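PDB 4X00: putative hydrolase from Burkholderia cenocepacia, which probably hydrolyses ester bonds, possibly those of aryl esters, as an enzyme of the alpha/beta-hydrolase fold. Local coordinates for residues Asp275-Arg278 and Met279-Arg283; Ala133-Asp137 and Gly138-Leu142; Arg58-His61 and Tyr62-Thr66. All coordinates share one frame; numbering follows the deposited sequence. Where two conformers were deposited one is given.

Contact 1 of 3, residues Asp275-Arg278 and Met279-Arg283. With EDO (1,2-ethanediol), chain J.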
loop_
_atom_site.group_PDB
_atom_site.type_symbol
_atom_site.label_atom_id
_atom_site.label_comp_id
_atom_site.label_asym_id
_atom_site.label_seq_id
_atom_site.Cartn_x
_atom_site.Cartn_y
_atom_site.Cartn_z
ATOM N N ASP A 275 -9.604 -15.797 0.006
ATOM C CA ASP A 275 -9.283 -16.948 -0.834
ATOM C C ASP A 275 -7.781 -17.033 -1.092
ATOM O O ASP A 275 -7.214 -18.114 -1.068
ATOM C CB ASP A 275 -10.045 -16.882 -2.164
ATOM C CG ASP A 275 -11.535 -17.115 -1.994
ATOM O OD1 ASP A 275 -11.957 -17.495 -0.879
ATOM O OD2 ASP A 275 -12.275 -16.929 -2.977
ATOM N N PHE A 276 -7.127 -15.894 -1.327
ATOM C CA PHE A 276 -5.708 -15.895 -1.576
ATOM C C PHE A 276 -4.944 -16.379 -0.332
ATOM O O PHE A 276 -4.015 -17.215 -0.424
ATOM C CB PHE A 276 -5.231 -14.491 -1.953
ATOM C CG PHE A 276 -3.737 -14.399 -2.090
ATOM C CD1 PHE A 276 -3.130 -14.806 -3.269
ATOM C CD2 PHE A 276 -2.925 -13.961 -1.047
ATOM C CE1 PHE A 276 -1.755 -14.775 -3.443
ATOM C CE2 PHE A 276 -1.523 -13.905 -1.201
ATOM C CZ PHE A 276 -0.941 -14.308 -2.402
ATOM N N VAL A 277 -5.330 -15.877 0.841
ATOM C CA VAL A 277 -4.641 -16.267 2.055
ATOM C C VAL A 277 -4.820 -17.757 2.304
ATOM O O VAL A 277 -3.857 -18.462 2.603
ATOM C CB VAL A 277 -5.134 -15.431 3.282
ATOM C CG1 VAL A 277 -4.522 -15.970 4.574
ATOM C CG2 VAL A 277 -4.804 -13.930 3.059
ATOM N N ARG A 278 -6.043 -18.250 2.159
ATOM C CA ARG A 278 -6.309 -19.688 2.327
ATOM C C ARG A 278 -5.440 -20.534 1.401
ATOM O O ARG A 278 -4.895 -21.571 1.802
ATOM C CB ARG A 278 -7.784 -19.962 2.074
ATOM C CG ARG A 278 -8.653 -19.426 3.216
ATOM C CD ARG A 278 -10.083 -19.328 2.820
ATOM N NE ARG A 278 -10.939 -19.229 3.990
ATOM C CZ ARG A 278 -12.262 -19.346 3.954
ATOM N NH1 ARG A 278 -12.880 -19.565 2.798
ATOM N NH2 ARG A 278 -12.956 -19.267 5.075
ATOM N N MET A 279 -5.338 -20.111 0.151
ATOM C CA MET A 279 -4.517 -20.814 -0.825
ATOM C C MET A 279 -3.025 -20.767 -0.426
ATOM O O MET A 279 -2.311 -21.787 -0.461
ATOM C CB MET A 279 -4.751 -20.201 -2.212
ATOM C CG MET A 279 -3.881 -20.744 -3.326
ATOM S SD MET A 279 -2.220 -20.009 -3.432
ATOM C CE MET A 279 -2.638 -18.282 -3.686
ATOM N N ALA A 280 -2.553 -19.593 -0.026
ATOM C CA ALA A 280 -1.132 -19.421 0.257
ATOM C C ALA A 280 -0.714 -20.267 1.445
ATOM O O ALA A 280 0.411 -20.764 1.507
ATOM C CB ALA A 280 -0.837 -17.962 0.512
ATOM N N LEU A 281 -1.645 -20.459 2.368
ATOM C CA LEU A 281 -1.349 -21.209 3.592
ATOM C C LEU A 281 -1.547 -22.728 3.461
ATOM O O LEU A 281 -1.290 -23.476 4.403
ATOM C CB LEU A 281 -2.200 -20.653 4.745
ATOM C CG LEU A 281 -1.873 -19.178 5.065
ATOM C CD1 LEU A 281 -2.807 -18.679 6.157
ATOM C CD2 LEU A 281 -0.416 -19.011 5.496
ATOM N N SER A 282 -1.950 -23.185 2.275
ATOM C CA SER A 282 -2.164 -24.617 2.085
ATOM C C SER A 282 -1.428 -25.114 0.836
ATOM O O SER A 282 -1.716 -26.199 0.331
ATOM C CB SER A 282 -3.661 -24.928 2.034
ATOM O OG SER A 282 -4.303 -24.171 1.037
ATOM N N ARG A 283 -0.411 -24.366 0.407
ATOM C CA ARG A 283 0.367 -24.694 -0.795
ATOM C C ARG A 283 1.254 -25.938 -0.609
ATOM O O ARG A 283 1.722 -26.266 0.485
ATOM C CB ARG A 283 1.237 -23.491 -1.205
ATOM O OXT ARG A 283 1.574 -26.675 -1.551
HETATM C C1 EDO J . -11.404 -21.018 -0.662
HETATM O O1 EDO J . -12.116 -19.983 0.022
HETATM C C2 EDO J . -11.720 -21.001 -2.156
HETATM O O2 EDO J . -13.048 -21.494 -2.398
#

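Contact 2 of 3, residues Ala133-Asp137 and Gly138-Leu142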
loop_
_atom_site.group_PDB
_atom_site.type_symbol
_atom_site.label_atom_id
_atom_site.label_comp_id
_atom_site.label_asym_id
_atom_site.label_seq_id
_atom_site.Cartn_x
_atom_site.Cartn_y
_atom_site.Cartn_z
ATOM N N ALA A 133 2.004 -12.312 -1.157
ATOM C CA ALA A 133 1.736 -10.885 -1.208
ATOM C C ALA A 133 0.682 -10.586 -2.244
ATOM O O ALA A 133 0.662 -11.205 -3.309
ATOM C CB ALA A 133 3.018 -10.105 -1.513
ATOM N N VAL A 134 -0.170 -9.634 -1.911
ATOM C CA VAL A 134 -1.156 -9.095 -2.819
ATOM C C VAL A 134 -0.788 -7.642 -3.128
ATOM O O VAL A 134 -0.681 -6.820 -2.202
ATOM C CB VAL A 134 -2.565 -9.135 -2.215
ATOM C CG1 VAL A 134 -3.590 -8.614 -3.233
ATOM C CG2 VAL A 134 -2.921 -10.568 -1.752
ATOM N N TYR A 135 -0.556 -7.333 -4.400
ATOM C CA TYR A 135 -0.344 -5.956 -4.846
ATOM C C TYR A 135 -1.706 -5.445 -5.278
ATOM O O TYR A 135 -2.296 -5.984 -6.219
ATOM C CB TYR A 135 0.614 -5.863 -6.021
ATOM C CG TYR A 135 2.076 -6.016 -5.682
ATOM C CD1 TYR A 135 2.576 -7.147 -5.014
ATOM C CD2 TYR A 135 3.001 -5.044 -6.087
ATOM C CE1 TYR A 135 3.935 -7.268 -4.720
ATOM C CE2 TYR A 135 4.354 -5.179 -5.791
ATOM C CZ TYR A 135 4.810 -6.280 -5.115
ATOM O OH TYR A 135 6.142 -6.395 -4.842
ATOM N N VAL A 136 -2.216 -4.441 -4.594
ATOM C CA VAL A 136 -3.511 -3.888 -4.930
ATOM C C VAL A 136 -3.295 -2.571 -5.651
ATOM O O VAL A 136 -2.886 -1.576 -5.034
ATOM C CB VAL A 136 -4.354 -3.674 -3.685
ATOM C CG1 VAL A 136 -5.775 -3.266 -4.134
ATOM C CG2 VAL A 136 -4.313 -4.920 -2.789
ATOM N N ASP A 137 -3.503 -2.555 -6.965
ATOM C CA ASP A 137 -3.164 -1.362 -7.748
ATOM C C ASP A 137 -1.775 -0.879 -7.383
ATOM O O ASP A 137 -1.514 0.322 -7.256
ATOM C CB ASP A 137 -4.231 -0.282 -7.564
ATOM C CG ASP A 137 -5.512 -0.691 -8.249
ATOM O OD1 ASP A 137 -6.227 -1.504 -7.632
ATOM O OD2 ASP A 137 -5.746 -0.317 -9.436
ATOM N N GLY A 138 -0.873 -1.838 -7.216
ATOM C CA GLY A 138 0.472 -1.541 -6.786
ATOM C C GLY A 138 1.308 -0.803 -7.800
ATOM O O GLY A 138 1.242 -1.034 -9.032
ATOM N N VAL A 139 2.114 0.122 -7.286
ATOM C CA VAL A 139 3.211 0.606 -8.089
ATOM C C VAL A 139 4.149 -0.556 -8.352
ATOM O O VAL A 139 4.528 -1.259 -7.413
ATOM C CB VAL A 139 3.956 1.758 -7.392
ATOM C CG1 VAL A 139 5.298 2.061 -8.134
ATOM C CG2 VAL A 139 3.060 2.990 -7.354
ATOM N N ILE A 140 4.514 -0.752 -9.618
ATOM C CA ILE A 140 5.523 -1.735 -10.000
ATOM C C ILE A 140 6.804 -0.933 -10.213
ATOM O O ILE A 140 7.716 -0.981 -9.385
ATOM C CB ILE A 140 5.101 -2.549 -11.243
ATOM C CG1 ILE A 140 3.769 -3.275 -10.959
ATOM C CG2 ILE A 140 6.208 -3.526 -11.630
ATOM C CD1 ILE A 140 3.782 -4.189 -9.697
ATOM N N GLU A 141 6.851 -0.135 -11.277
ATOM C CA GLU A 141 7.894 0.883 -11.398
ATOM C C GLU A 141 7.271 2.234 -11.610
ATOM O O GLU A 141 6.182 2.348 -12.176
ATOM C CB GLU A 141 8.854 0.567 -12.554
ATOM C CG GLU A 141 9.614 -0.726 -12.312
ATOM C CD GLU A 141 10.274 -1.292 -13.545
ATOM O OE1 GLU A 141 9.688 -1.196 -14.644
ATOM O OE2 GLU A 141 11.400 -1.842 -13.406
ATOM N N LEU A 142 7.979 3.266 -11.167
ATOM C CA LEU A 142 7.543 4.635 -11.371
ATOM C C LEU A 142 8.083 5.143 -12.702
ATOM O O LEU A 142 9.093 5.835 -12.739
ATOM C CB LEU A 142 8.014 5.510 -10.218
ATOM C CG LEU A 142 7.444 5.159 -8.851
ATOM C CD1 LEU A 142 8.262 5.840 -7.752
ATOM C CD2 LEU A 142 5.989 5.605 -8.779
#

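Contact 3 of 3, residues Arg58-His61 and Tyr62-Thr66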
loop_
_atom_site.group_PDB
_atom_site.type_symbol
_atom_site.label_atom_id
_atom_site.label_comp_id
_atom_site.label_asym_id
_atom_site.label_seq_id
_atom_site.Cartn_x
_atom_site.Cartn_y
_atom_site.Cartn_z
ATOM N N ARG A 58 -16.075 -11.683 8.188
ATOM C CA ARG A 58 -15.512 -12.831 7.464
ATOM C C ARG A 58 -13.981 -12.829 7.427
ATOM O O ARG A 58 -13.366 -13.827 7.060
ATOM C CB ARG A 58 -16.052 -12.884 6.038
ATOM N N LEU A 59 -13.360 -11.719 7.817
ATOM C CA LEU A 59 -11.908 -11.662 7.906
ATOM C C LEU A 59 -11.398 -11.715 9.344
ATOM O O LEU A 59 -10.191 -11.687 9.555
ATOM C CB LEU A 59 -11.386 -10.391 7.250
ATOM C CG LEU A 59 -11.616 -10.270 5.737
ATOM C CD1 LEU A 59 -11.031 -8.987 5.220
ATOM C CD2 LEU A 59 -10.972 -11.464 5.012
ATOM N N GLN A 60 -12.294 -11.812 10.319
ATOM C CA GLN A 60 -12.001 -11.654 11.752
ATOM C C GLN A 60 -11.222 -12.805 12.370
ATOM O O GLN A 60 -10.765 -12.712 13.517
ATOM C CB GLN A 60 -13.303 -11.486 12.551
ATOM C CG GLN A 60 -14.034 -10.196 12.278
ATOM C CD GLN A 60 -13.119 -8.987 12.329
ATOM O OE1 GLN A 60 -12.505 -8.693 13.362
ATOM N NE2 GLN A 60 -13.007 -8.289 11.204
ATOM N N HIS A 61 -11.140 -13.933 11.662
ATOM C CA HIS A 61 -10.366 -15.059 12.189
ATOM C C HIS A 61 -8.911 -14.933 11.785
ATOM O O HIS A 61 -8.083 -15.748 12.208
ATOM C CB HIS A 61 -10.924 -16.392 11.709
ATOM C CG HIS A 61 -10.946 -16.498 10.224
ATOM N ND1 HIS A 61 -11.585 -15.572 9.418
ATOM C CD2 HIS A 61 -10.358 -17.383 9.391
ATOM C CE1 HIS A 61 -11.399 -15.897 8.154
ATOM N NE2 HIS A 61 -10.669 -16.998 8.110
ATOM N N TYR A 62 -8.588 -13.915 10.985
ATOM C CA TYR A 62 -7.186 -13.600 10.712
ATOM C C TYR A 62 -6.679 -12.583 11.712
ATOM O O TYR A 62 -7.481 -11.885 12.330
ATOM C CB TYR A 62 -6.996 -13.023 9.312
ATOM C CG TYR A 62 -7.442 -13.969 8.232
ATOM C CD1 TYR A 62 -6.826 -15.206 8.073
ATOM C CD2 TYR A 62 -8.457 -13.615 7.362
ATOM C CE1 TYR A 62 -7.256 -16.102 7.068
ATOM C CE2 TYR A 62 -8.885 -14.480 6.359
ATOM C CZ TYR A 62 -8.267 -15.725 6.215
ATOM O OH TYR A 62 -8.682 -16.605 5.235
ATOM N N ARG A 63 -5.358 -12.489 11.868
ATOM C CA ARG A 63 -4.753 -11.402 12.647
ATOM C C ARG A 63 -4.522 -10.231 11.693
ATOM O O ARG A 63 -3.677 -10.306 10.795
ATOM C CB ARG A 63 -3.466 -11.882 13.301
ATOM C CG ARG A 63 -2.780 -10.796 14.130
ATOM C CD ARG A 63 -1.491 -11.294 14.756
ATOM N NE ARG A 63 -0.891 -10.241 15.566
ATOM C CZ ARG A 63 0.347 -10.301 16.029
ATOM N NH1 ARG A 63 1.108 -11.355 15.734
ATOM N NH2 ARG A 63 0.823 -9.306 16.776
ATOM N N LEU A 64 -5.304 -9.162 11.866
ATOM C CA LEU A 64 -5.339 -8.078 10.878
ATOM C C LEU A 64 -4.502 -6.903 11.353
ATOM O O LEU A 64 -4.899 -6.182 12.266
ATOM C CB LEU A 64 -6.790 -7.643 10.629
ATOM C CG LEU A 64 -7.750 -8.763 10.184
ATOM C CD1 LEU A 64 -9.193 -8.225 10.154
ATOM C CD2 LEU A 64 -7.369 -9.286 8.812
ATOM N N ILE A 65 -3.355 -6.719 10.724
ATOM C CA ILE A 65 -2.400 -5.701 11.171
ATOM C C ILE A 65 -2.356 -4.560 10.161
ATOM O O ILE A 65 -2.163 -4.797 8.964
ATOM C CB ILE A 65 -0.999 -6.311 11.318
ATOM C CG1 ILE A 65 -1.015 -7.421 12.381
ATOM C CG2 ILE A 65 0.044 -5.214 11.632
ATOM C CD1 ILE A 65 0.212 -8.343 12.303
ATOM N N THR A 66 -2.487 -3.323 10.640
ATOM C CA THR A 66 -2.318 -2.164 9.784
ATOM C C THR A 66 -1.260 -1.251 10.415
ATOM O O THR A 66 -0.934 -1.393 11.593
ATOM C CB THR A 66 -3.637 -1.373 9.607
ATOM O OG1 THR A 66 -4.178 -1.034 10.891
ATOM C CG2 THR A 66 -4.683 -2.157 8.834
#

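Contact 1 of 3, residues Asp275-Arg278 and Met279-Arg283
Asp275 takes its place in the last turns of the C-terminal helix 266-280 by accepting, through its carbonyl oxygen, the amide of Met279: Met279 N lies 3.0 Å from Asp275 O. Its carboxylate looks outward and meets Arg278 through a guest, a molecule of 1,2-ethanediol probably left from crystallisation. The diol's O1 donates to Asp275 OD1 at 2.7 Å and accepts from Arg278 NH1 at 2.9 Å, so one hydroxyl bridges the acidic and the basic group. Phe276 passes the helical pattern on to Ala280, while its ring receives the methyl end of Met279, whose CE comes to 3.5 Å from Phe276 CD1. That reach depends on a folded thioether chain: chi2 and chi3 both bend (-82° and -59°), curling CE back over the preceding turn. Val277 O accepts from Leu281 N at 3.0 Å. The two side chains run alongside each other in the same direction, Val277 CG1 being 3.6 Å from Leu281 CD1. Arg278 stretches its chain from CG to NE and presents the edge of the guanidinium, in plane, to the diol. Its carbonyl oxygen accepts a bond from the hydroxyl of Ser282, with OG 2.8 Å from Arg278 O. A side chain thus binds a backbone carbonyl near the C-terminal end of the chain. On the buried side of this amphipathic helix, Phe276 and Val277 press on Val107 of strand 107-111, while Val277 and Arg278 touch Tyr62.

Contact 2 of 3, residues Ala133-Asp137 and Gly138-Leu142
Tyr135 and Ile140 set their side chains at about a right angle, the aliphatic branch arriving obliquely at one side of the phenol ring. The touching atom is the delta methyl of Ile140: its CD1 is 3.8 Å from Tyr135 CD2 and 4.1 Å from Tyr135 CE2. Both torsions of the isoleucine contribute, since chi1 of -59° places CG1 beside its own backbone N and chi2 of -56° bends CD1 back toward the ring. Gly138 approaches the same ring differently, with CA near the ring plane at its edge, 4.4 Å from Tyr135 CD2. Having no side chain, Gly138 can lie beside the ring edge at this point, where a beta carbon would run into Tyr135 CD2. The carbonyl of Val139 also lies at this edge, Val139 O being 4.2 Å from Tyr135 CE2.

The chain turns sharply where strand 132-136 of the central alpha/beta-hydrolase sheet ends. Asp137 makes the bend with both phi and psi positive, and its CB points away from the following residues. Tyr135 and Asp137 consequently serve different surroundings: the tyrosine packs among Ile118, Leu122 and Leu215 and its OH is hydrogen-bonded to Ser119 OG of helix 113-125, whereas the carboxylate of Asp137 binds Gly227 N through OD2. Close to that same oxygen lies OD2 of Asp230, the presumed acid of a Ser-His-Asp triad. Val139, directed away from the tyrosine, reaches the probable nucleophile elbow and a glycerol, probably from the crystallisation liquor, while Ile140 also leans on Tyr226, whose hydroxyl is hydrogen-bonded to Gly138 O.

Contact 3 of 3, residues Arg58-His61 and Tyr62-Thr66
Leu59 and Tyr62 are joined first by a backbone hydrogen bond: Tyr62 N donates to Leu59 O over 3.1 Å, closing a type I beta turn that runs from one to the other.

Aromatic contact follows from the turn. The side chains of His61 and Tyr62 run alongside and point the same way; their ring centroids are 4.0 Å apart, with the planes inclined at 38°, an oblique pairing. The imidazole comes over one face of the phenol, offset toward its rim, with His61 NE2 3.3 Å from Tyr62 CZ. The histidine reaches this position because its chi1 of 58° sets CG between the backbone N and the carbonyl carbon, which brings the imidazole over the phenol of Tyr62.

Van der Waals contacts of the two leucines make up a third group. Leu59 meets the phenol at its edge, in the ring plane, CD2 lying 3.9 Å from Tyr62 CE2. Leu64 turns back toward the turn from the strand, and its CD1 rests 3.7 Å from Leu59 O and 4.2 Å from Leu59 CB. In the conformer given, the side chains of Gln60 and Leu64 cross at about a right angle, with Gln60 NE2 4.0 Å from Leu64 CD1.

Polar ends find partners beyond the turn. In that same conformer Gln60 NE2 is held by the carbonyls of Leu54 and Asp56, and Tyr62 OH is hydrogen-bonded to Ser274 OG on helix 266-280. The whole is a beta turn feeding an inner strand of the alpha/beta-hydrolase sheet: strand 63-67 runs parallel to strand 36-40 on one flank and antiparallel to strand 23-30 on the other.

Along the chain the order is contact 3, contact 2, contact 1, each closing before the next opens. Contacts 2 and 3 belong to the same eight-stranded sheet, on strands 132-136 and 63-67 with strands 36-40 and 107-111 between them; their centres are 21 Å apart and they do not touch. Contact 1, on the C-terminal helix 266-280, meets both: its Phe276 packs on Ala133 and Val134, and it also reaches the tyrosine of contact 3. Its centre is 14 Å from that of contact 3 and 20 Å from that of contact 2. The last helix thus packs against residues of both contacts, while the loop of contact 2 leads to the probable catalytic region.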